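Local coordinates for ORF131 protein (Ralstonia metallidurans, PDB 2WTO) that probably serves in heavy-metal resistance, as a small, beta-rich member of the CzcE family, at residues V103-L108 with V118-D123; E79-R84 with W92-M97. One frame throughout, in Å; residues are numbered along the deposited sequence.

Two antiparallel strand pairings, one in each sheet of this small two-sheet fold, face each other across a common apolar interior. Contact 1 joins strand 101-104 and the short helix 105-108 to strand 119-123 in the three-stranded sheet; contact 2 ties the two strands of the hairpin 80-85/88-94 in the four-stranded one. Both are largely buried, and they touch where Phe94 of contact 2 meets Val120 and Leu108 of contact 1. Their outer faces differ: contact 1 carries a water-bridged Asp104 and Arg119, contact 2 an uncharged threonine pair. Strand 119-123 also leads to a magnesium ion shared with the second subunit.

Contact 1: residues V103-L108 with V118-D123; sequences VDLGLL and VRVYID. With MG (magnesium ion), chain I.
An antiparallel strand pair, one strand of which turns directly into a short N-capped helix, joins 103-108 to 118-123, at one edge of the three-stranded sheet. Val103 and Val120 form a hydrogen-bonded pair: Val120 N gives to Val103 O at 2.8 Å, and Val103 N returns a more bent bond to Val120 O (152° at the hydrogen). Leu105 N, already in the helix, bonds to Val118 O at 2.8 Å. Asp104 is the N-cap. With CG anti to the backbone N (chi1 -163°), its carboxylate reaches forward over the first turn, where OD1 accepts from Gly106 N through its anti lone pair; OD1 also accepts from Gly117 N.

Arg119, bent at chi3, lays one guanidinium face, toward its rim, over Asp104 N and the carbonyl carbon of Val103, while NH2 bonds to Ser102 OG. No direct salt bridge closes between Asp104 and Arg119; water 1, in the guanidinium plane, donates to Asp104 OD2 and accepts from Arg119 NH1. On the buried face, Val103 CG1 meets Ile122 CD1 at 4.0 Å, and Leu105 CD1 approaches Val120 CG2 equally closely. At the far end of the strand the magnesium ion is bound by four waters, by Asp123 OD1 of the second subunit and by Asp123 OD2 at 2.0 Å.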
loop_
_atom_site.group_PDB
_atom_site.type_symbol
_atom_site.label_atom_id
_atom_site.label_comp_id
_atom_site.label_asym_id
_atom_site.label_seq_id
_atom_site.Cartn_x
_atom_site.Cartn_y
_atom_site.Cartn_z
ATOM N N VAL A 103 9.945 7.671 -3.217
ATOM C CA VAL A 103 10.163 8.268 -4.529
ATOM C C VAL A 103 8.808 8.635 -5.125
ATOM O O VAL A 103 7.791 7.980 -4.828
ATOM C CB VAL A 103 10.964 7.303 -5.488
ATOM C CG1 VAL A 103 10.201 6.023 -5.776
ATOM C CG2 VAL A 103 11.326 8.016 -6.798
ATOM N N ASP A 104 8.773 9.683 -5.946
ATOM C CA ASP A 104 7.509 10.083 -6.577
ATOM C C ASP A 104 7.212 9.154 -7.742
ATOM O O ASP A 104 8.085 8.915 -8.576
ATOM C CB ASP A 104 7.543 11.549 -7.044
ATOM C CG ASP A 104 6.138 12.098 -7.318
ATOM O OD1 ASP A 104 5.530 11.692 -8.324
ATOM O OD2 ASP A 104 5.631 12.911 -6.522
ATOM N N LEU A 105 5.986 8.618 -7.798
ATOM C CA LEU A 105 5.612 7.701 -8.880
ATOM C C LEU A 105 5.702 8.375 -10.251
ATOM O O LEU A 105 5.918 7.704 -11.279
ATOM C CB LEU A 105 4.176 7.200 -8.651
ATOM C CG LEU A 105 3.636 6.100 -9.562
ATOM C CD1 LEU A 105 4.416 4.807 -9.306
ATOM C CD2 LEU A 105 2.112 5.910 -9.324
ATOM N N GLY A 106 5.484 9.691 -10.273
ATOM C CA GLY A 106 5.526 10.459 -11.508
ATOM C C GLY A 106 6.915 10.463 -12.138
ATOM O O GLY A 106 7.074 10.732 -13.331
ATOM N N LEU A 107 7.928 10.195 -11.332
ATOM C CA LEU A 107 9.297 10.107 -11.858
ATOM C C LEU A 107 9.610 8.682 -12.333
ATOM O O LEU A 107 10.392 8.499 -13.277
ATOM C CB LEU A 107 10.326 10.576 -10.816
ATOM C CG LEU A 107 10.085 12.016 -10.361
ATOM C CD1 LEU A 107 11.115 12.426 -9.294
ATOM C CD2 LEU A 107 10.158 12.985 -11.557
ATOM N N LEU A 108 8.975 7.682 -11.714
ATOM C CA LEU A 108 9.120 6.292 -12.180
ATOM C C LEU A 108 8.368 6.051 -13.484
ATOM O O LEU A 108 8.837 5.328 -14.375
ATOM C CB LEU A 108 8.580 5.303 -11.127
ATOM C CG LEU A 108 9.176 5.373 -9.716
ATOM C CD1 LEU A 108 8.720 4.172 -8.863
ATOM C CD2 LEU A 108 10.688 5.447 -9.755
ATOM N N VAL A 118 2.001 11.235 -6.383
ATOM C CA VAL A 118 1.823 10.040 -5.572
ATOM C C VAL A 118 3.166 9.528 -5.083
ATOM O O VAL A 118 4.005 9.113 -5.883
ATOM C CB VAL A 118 1.150 8.901 -6.379
ATOM C CG1 VAL A 118 0.992 7.647 -5.497
ATOM C CG2 VAL A 118 -0.203 9.384 -6.920
ATOM N N ARG A 119 3.386 9.565 -3.785
ATOM C CA ARG A 119 4.683 9.142 -3.276
ATOM C C ARG A 119 4.676 7.662 -2.911
ATOM O O ARG A 119 3.757 7.181 -2.253
ATOM C CB ARG A 119 5.164 10.052 -2.145
ATOM C CG ARG A 119 5.460 11.476 -2.708
ATOM C CD ARG A 119 6.449 12.303 -1.884
ATOM N NE ARG A 119 7.747 11.684 -1.800
ATOM C CZ ARG A 119 8.752 11.905 -2.642
ATOM N NH1 ARG A 119 8.633 12.764 -3.654
ATOM N NH2 ARG A 119 9.884 11.265 -2.459
ATOM N N VAL A 120 5.691 6.941 -3.385
ATOM C CA VAL A 120 5.850 5.521 -3.066
ATOM C C VAL A 120 6.820 5.325 -1.907
ATOM O O VAL A 120 7.995 5.654 -2.011
ATOM C CB VAL A 120 6.353 4.709 -4.285
ATOM C CG1 VAL A 120 6.425 3.202 -3.936
ATOM C CG2 VAL A 120 5.437 4.939 -5.479
ATOM N N TYR A 121 6.331 4.768 -0.809
ATOM C CA TYR A 121 7.166 4.482 0.337
ATOM C C TYR A 121 7.725 3.076 0.171
ATOM O O TYR A 121 6.965 2.118 0.144
ATOM C CB TYR A 121 6.314 4.558 1.599
ATOM C CG TYR A 121 7.102 4.668 2.851
ATOM C CD1 TYR A 121 7.243 5.894 3.508
ATOM C CD2 TYR A 121 7.715 3.537 3.396
ATOM C CE1 TYR A 121 7.994 5.976 4.691
ATOM C CE2 TYR A 121 8.449 3.601 4.577
ATOM C CZ TYR A 121 8.590 4.818 5.215
ATOM O OH TYR A 121 9.319 4.860 6.378
ATOM N N ILE A 122 9.044 2.952 0.051
ATOM C CA ILE A 122 9.661 1.631 -0.129
ATOM C C ILE A 122 10.318 1.159 1.162
ATOM O O ILE A 122 11.214 1.822 1.692
ATOM C CB ILE A 122 10.736 1.674 -1.237
ATOM C CG1 ILE A 122 10.155 2.301 -2.508
ATOM C CG2 ILE A 122 11.328 0.258 -1.445
ATOM C CD1 ILE A 122 11.211 2.967 -3.451
ATOM N N ASP A 123 9.859 0.010 1.665
ATOM C CA ASP A 123 10.371 -0.558 2.891
ATOM C C ASP A 123 11.785 -1.085 2.632
ATOM O O ASP A 123 12.096 -1.555 1.528
ATOM C CB ASP A 123 9.447 -1.697 3.355
ATOM C CG ASP A 123 9.836 -2.260 4.713
ATOM O OD1 ASP A 123 10.195 -1.484 5.630
ATOM O OD2 ASP A 123 9.768 -3.498 4.873
HETATM MG MG MG I . 10.216 -4.733 6.333
HETATM O O HOH W 1 6.602 14.603 -4.722
HETATM O O HOH W 2 10.751 -3.265 7.556
HETATM O O HOH W 3 12.246 -4.894 5.976
HETATM O O HOH W 4 10.295 -6.646 5.532
HETATM O O HOH W 5 10.342 -5.783 8.199
#

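Contact 2: residues E79-R84 with W92-M97; sequences ETVAFR and WTFAQM
Strands 80-84 and 92-94 run antiparallel with their axes 4.8 Å apart at closest approach and 141° between their directions, as the two arms of a beta hairpin. Val81 and Trp92 are the hydrogen-bonded pair, exchanging two N-H to O bonds of 3.0 Å (Val81 N to Trp92 O and Trp92 N to Val81 O), and Phe94 N extends the pairing to Glu79 O. Between them Thr80 and Thr93 form a non-hydrogen-bonded pair whose hydroxyls meet directly: each OG1 lies beside its own backbone N, anti to the carbonyl carbon (chi1 -60° and -64°), which brings Thr80 OG1 within 2.7 Å of Thr93 OG1 in a hydrogen bond.

On the other face, the Phe94 ring meets Phe83 edge to edge, CZ to CZ at 4.1 Å, and Val81 CG2 also reaches its rim. Trp92 CD1 sits over the centre of the Phe94 ring, 3.4 Å above its plane, while Trp92 NE1 bonds to Tyr51 O. The carboxylate of Glu79 makes a salt bridge to Arg62 and a hydrogen bond to Tyr72 of the second subunit. Strand 63-65 lies along 80-85, and strand 52-55 flanks 88-94 on its other side.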
loop_
_atom_site.group_PDB
_atom_site.type_symbol
_atom_site.label_atom_id
_atom_site.label_comp_id
_atom_site.label_asym_id
_atom_site.label_seq_id
_atom_site.Cartn_x
_atom_site.Cartn_y
_atom_site.Cartn_z
ATOM N N GLU A 79 9.476 -5.786 -4.517
ATOM C CA GLU A 79 8.096 -6.022 -4.956
ATOM C C GLU A 79 7.884 -5.567 -6.389
ATOM O O GLU A 79 8.413 -4.531 -6.814
ATOM C CB GLU A 79 7.113 -5.318 -4.002
ATOM C CG GLU A 79 5.655 -5.726 -4.182
ATOM C CD GLU A 79 4.711 -4.971 -3.244
ATOM O OE1 GLU A 79 5.191 -4.210 -2.375
ATOM O OE2 GLU A 79 3.481 -5.178 -3.362
ATOM N N THR A 80 7.149 -6.372 -7.158
ATOM C CA THR A 80 6.727 -5.995 -8.489
ATOM C C THR A 80 5.244 -5.609 -8.457
ATOM O O THR A 80 4.366 -6.430 -8.149
ATOM C CB THR A 80 6.986 -7.110 -9.549
ATOM O OG1 THR A 80 8.397 -7.409 -9.592
ATOM C CG2 THR A 80 6.521 -6.620 -10.918
ATOM N N VAL A 81 4.988 -4.341 -8.763
ATOM C CA VAL A 81 3.670 -3.738 -8.584
ATOM C C VAL A 81 3.237 -3.071 -9.863
ATOM O O VAL A 81 4.019 -2.335 -10.467
ATOM C CB VAL A 81 3.702 -2.654 -7.455
ATOM C CG1 VAL A 81 2.314 -2.021 -7.303
ATOM C CG2 VAL A 81 4.163 -3.263 -6.159
ATOM N N ALA A 82 1.989 -3.307 -10.279
ATOM C CA ALA A 82 1.438 -2.591 -11.417
ATOM C C ALA A 82 0.580 -1.432 -10.946
ATOM O O ALA A 82 -0.099 -1.527 -9.911
ATOM C CB ALA A 82 0.620 -3.542 -12.330
ATOM N N PHE A 83 0.641 -0.333 -11.693
ATOM C CA PHE A 83 -0.098 0.866 -11.351
ATOM C C PHE A 83 -1.027 1.161 -12.502
ATOM O O PHE A 83 -0.621 1.172 -13.669
ATOM C CB PHE A 83 0.862 2.040 -11.107
ATOM C CG PHE A 83 1.734 1.849 -9.892
ATOM C CD1 PHE A 83 1.319 2.310 -8.651
ATOM C CD2 PHE A 83 2.955 1.164 -9.991
ATOM C CE1 PHE A 83 2.130 2.121 -7.495
ATOM C CE2 PHE A 83 3.760 0.950 -8.866
ATOM C CZ PHE A 83 3.345 1.432 -7.608
ATOM N N ARG A 84 -2.279 1.440 -12.173
ATOM C CA ARG A 84 -3.280 1.617 -13.215
ATOM C C ARG A 84 -3.960 2.991 -13.170
ATOM O O ARG A 84 -4.305 3.502 -12.101
ATOM C CB ARG A 84 -4.330 0.500 -13.154
ATOM C CG ARG A 84 -5.520 0.848 -12.292
ATOM C CD ARG A 84 -6.881 0.409 -12.912
ATOM N NE ARG A 84 -7.037 -1.041 -12.946
ATOM C CZ ARG A 84 -7.120 -1.753 -14.068
ATOM N NH1 ARG A 84 -7.102 -1.138 -15.245
ATOM N NH2 ARG A 84 -7.232 -3.081 -14.027
ATOM N N TRP A 92 6.421 -1.915 -12.195
ATOM C CA TRP A 92 7.746 -1.563 -11.709
ATOM C C TRP A 92 8.209 -2.590 -10.700
ATOM O O TRP A 92 7.416 -3.038 -9.877
ATOM C CB TRP A 92 7.693 -0.201 -11.012
ATOM C CG TRP A 92 9.028 0.382 -10.676
ATOM C CD1 TRP A 92 9.693 0.299 -9.484
ATOM C CD2 TRP A 92 9.856 1.148 -11.553
ATOM N NE1 TRP A 92 10.901 0.975 -9.572
ATOM C CE2 TRP A 92 11.020 1.509 -10.832
ATOM C CE3 TRP A 92 9.740 1.557 -12.891
ATOM C CZ2 TRP A 92 12.049 2.260 -11.404
ATOM C CZ3 TRP A 92 10.760 2.302 -13.452
ATOM C CH2 TRP A 92 11.895 2.649 -12.705
ATOM N N THR A 93 9.491 -2.951 -10.741
ATOM C CA THR A 93 10.069 -3.802 -9.701
ATOM C C THR A 93 10.983 -2.938 -8.831
ATOM O O THR A 93 11.969 -2.375 -9.303
ATOM C CB THR A 93 10.905 -4.998 -10.272
ATOM O OG1 THR A 93 10.053 -5.890 -11.015
ATOM C CG2 THR A 93 11.540 -5.795 -9.115
ATOM N N PHE A 94 10.634 -2.806 -7.562
ATOM C CA PHE A 94 11.381 -1.919 -6.679
ATOM C C PHE A 94 12.727 -2.501 -6.287
ATOM O O PHE A 94 12.872 -3.723 -6.112
ATOM C CB PHE A 94 10.523 -1.515 -5.483
ATOM C CG PHE A 94 9.387 -0.643 -5.891
ATOM C CD1 PHE A 94 9.559 0.740 -5.995
ATOM C CD2 PHE A 94 8.184 -1.202 -6.285
ATOM C CE1 PHE A 94 8.511 1.560 -6.437
ATOM C CE2 PHE A 94 7.145 -0.402 -6.742
ATOM C CZ PHE A 94 7.305 0.979 -6.825
ATOM N N ALA A 95 13.727 -1.622 -6.216
ATOM C CA ALA A 95 15.085 -2.013 -5.855
ATOM C C ALA A 95 15.158 -2.514 -4.413
ATOM O O ALA A 95 14.205 -2.357 -3.636
ATOM C CB ALA A 95 16.053 -0.810 -6.046
ATOM N N GLN A 96 16.302 -3.103 -4.053
ATOM C CA GLN A 96 16.551 -3.548 -2.688
ATOM C C GLN A 96 17.190 -2.386 -1.915
ATOM O O GLN A 96 18.378 -2.087 -2.094
ATOM C CB GLN A 96 17.484 -4.763 -2.682
ATOM C CG GLN A 96 16.923 -5.991 -3.441
ATOM C CD GLN A 96 15.752 -6.670 -2.722
ATOM O OE1 GLN A 96 15.582 -6.542 -1.510
ATOM N NE2 GLN A 96 14.960 -7.410 -3.470
ATOM N N MET A 97 16.416 -1.738 -1.052
ATOM C CA MET A 97 16.867 -0.496 -0.417
ATOM C C MET A 97 17.507 -0.703 0.944
ATOM O O MET A 97 16.995 -1.444 1.775
ATOM C CB MET A 97 15.701 0.475 -0.278
ATOM C CG MET A 97 14.920 0.706 -1.574
ATOM S SD MET A 97 15.905 1.139 -3.029
ATOM C CE MET A 97 16.739 2.564 -2.418
#